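Local atomic coordinates of DUTPase (Staphylococcus phage 11, PDB entry 4GV8), a protein that probably hydrolyses dUTP to dUMP and pyrophosphate as a trimeric, magnesium-binding, jelly-roll dUTPase of a staphylococcal phage. Residues 13-16 and 17-20. Residues are numbered along the deposited sequence; the frame is centred on the assembly and turned at random.
With DUP (2'-deoxyuridine 5'-alpha,beta-imido-triphosphate), chain L.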
# COMPACT_ATOMS: atom_id res chain seq x y z
N ASN B 13 26.63 -2.73 -10.21
CA ASN B 13 25.43 -1.91 -10.54
C ASN B 13 24.67 -1.38 -9.29
O ASN B 13 23.75 -0.56 -9.41
CB ASN B 13 24.49 -2.74 -11.43
CG ASN B 13 25.13 -3.13 -12.78
OD1 ASN B 13 25.93 -2.37 -13.34
ND2 ASN B 13 24.79 -4.31 -13.30
N ALA B 14 25.09 -1.85 -8.11
CA ALA B 14 24.45 -1.50 -6.82
C ALA B 14 24.94 -0.17 -6.27
O ALA B 14 25.99 0.34 -6.62
CB ALA B 14 24.65 -2.60 -5.80
N ARG B 15 24.14 0.41 -5.39
CA ARG B 15 24.51 1.68 -4.83
C ARG B 15 24.01 1.72 -3.43
O ARG B 15 22.86 1.32 -3.17
CB ARG B 15 23.87 2.82 -5.58
CG ARG B 15 24.28 4.15 -4.99
CD ARG B 15 23.79 5.28 -5.85
NE ARG B 15 23.92 6.54 -5.12
CZ ARG B 15 23.62 7.74 -5.64
NH1 ARG B 15 23.17 7.86 -6.89
NH2 ARG B 15 23.77 8.82 -4.88
N MET B 16 24.86 2.21 -2.54
CA MET B 16 24.51 2.36 -1.14
C MET B 16 23.20 3.14 -1.05
O MET B 16 23.08 4.23 -1.63
CB MET B 16 25.64 3.09 -0.36
CG MET B 16 26.71 2.15 0.17
SD MET B 16 26.14 0.77 1.20
CE MET B 16 26.10 1.55 2.82
N PRO B 17 22.19 2.59 -0.36
CA PRO B 17 21.02 3.42 -0.06
C PRO B 17 21.39 4.75 0.62
O PRO B 17 22.49 4.91 1.15
CB PRO B 17 20.22 2.57 0.91
CG PRO B 17 20.60 1.17 0.55
CD PRO B 17 22.06 1.23 0.21
N GLU B 18 20.46 5.69 0.61
CA GLU B 18 20.79 7.09 0.88
C GLU B 18 19.63 7.80 1.54
O GLU B 18 18.52 7.83 1.00
CB GLU B 18 21.05 7.75 -0.46
CG GLU B 18 22.16 8.77 -0.50
CD GLU B 18 22.23 9.39 -1.88
OE1 GLU B 18 21.16 9.60 -2.51
OE2 GLU B 18 23.36 9.66 -2.34
N ARG B 19 19.90 8.42 2.68
CA ARG B 19 18.92 9.27 3.38
C ARG B 19 19.01 10.70 2.95
O ARG B 19 20.08 11.34 3.13
CB ARG B 19 19.20 9.26 4.85
CG ARG B 19 19.00 7.90 5.42
CD ARG B 19 19.27 7.94 6.89
NE ARG B 19 18.31 8.77 7.56
CZ ARG B 19 18.43 9.15 8.83
NH1 ARG B 19 19.48 8.75 9.58
NH2 ARG B 19 17.50 9.93 9.37
N ASN B 20 17.88 11.21 2.46
CA ASN B 20 17.77 12.57 1.91
C ASN B 20 18.18 13.62 2.99
O ASN B 20 19.13 14.38 2.78
CB ASN B 20 16.35 12.75 1.30
CG ASN B 20 16.11 14.11 0.61
OD1 ASN B 20 16.94 15.02 0.66
ND2 ASN B 20 14.94 14.25 -0.03
O4 DUP L . 1.25 10.89 -0.08
C4 DUP L . 2.13 11.78 0.40
C5 DUP L . 3.48 11.47 0.51
C6 DUP L . 4.39 12.43 0.99
N3 DUP L . 1.72 13.00 0.78
C2 DUP L . 2.63 13.94 1.23
O2 DUP L . 2.15 15.16 1.60
N1 DUP L . 3.96 13.66 1.32
C1' DUP L . 4.92 14.67 1.78
C2' DUP L . 5.42 14.32 3.17
C3' DUP L . 6.81 13.76 2.95
O3' DUP L . 7.63 14.05 4.09
O4' DUP L . 6.05 14.68 0.87
C4' DUP L . 7.27 14.40 1.61
C5' DUP L . 8.21 13.55 0.77
O5' DUP L . 7.84 12.16 0.70
PA DUP L . 8.78 11.17 -0.18
O1A DUP L . 7.95 9.91 -0.32
O2A DUP L . 10.17 11.06 0.35
N3A DUP L . 8.77 11.95 -1.68
PB DUP L . 10.07 12.16 -2.74
O1B DUP L . 11.16 11.19 -2.30
O2B DUP L . 9.54 12.00 -4.16
O3B DUP L . 10.57 13.70 -2.47
PG DUP L . 11.68 14.34 -1.41
O2G DUP L . 12.16 13.28 -0.42
O1G DUP L . 12.69 14.61 -2.46
O3G DUP L . 10.91 15.50 -0.86
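Beta-type backbone angles at Arg15 and Glu18 flank a polyproline-II-like pair, Met16 and Pro17, whose twist returns the side chain three residues on to the same face, where Arg15 and Glu18 meet. With CG anti to the backbone N (chi1 -179°) and a straight run from CG to NE, the arginine has the reach that sets NH2 beside the carboxylate. NH2 of Arg15 lies 2.7 Å from OE2 of Glu18, whereas OE1 of Glu18 stays 3.6 Å from the same nitrogen; the salt bridge runs through OE2 rather than through both oxygens. OE2 arrives at the guanidinium edge, near its plane, but the two flat groups stand 84° apart, and the hydrogen bond is weak, its N-H...O angle only 126°. Arginine suits this place: a long chain ending in a flat cation can meet the carboxylate at its edge and also make a cation-pi contact with Phe30 of strand 26-30. The two residues between them in sequence turn their apolar groups elsewhere, CB of Met16 and CD of Pro17 being 4.1 Å apart as neighbours. Methionine reaches Val7 and Leu9, while proline's rigid ring restricts phi and offers an apolar surface to Val7, Tyr27, Ile29 and Leu147 of the second subunit. Farther on, Asn20 donates from ND2 to O2G of the nucleotide gamma-phosphate at 3.0 Å; its neutral amide supplies an N-H without adding a charge. The segment thus leads from a surface loop through the short strand 18-19, outermost of its sheet within this chain, to an active site built between subunits, as is characteristic of trimeric dUTPases.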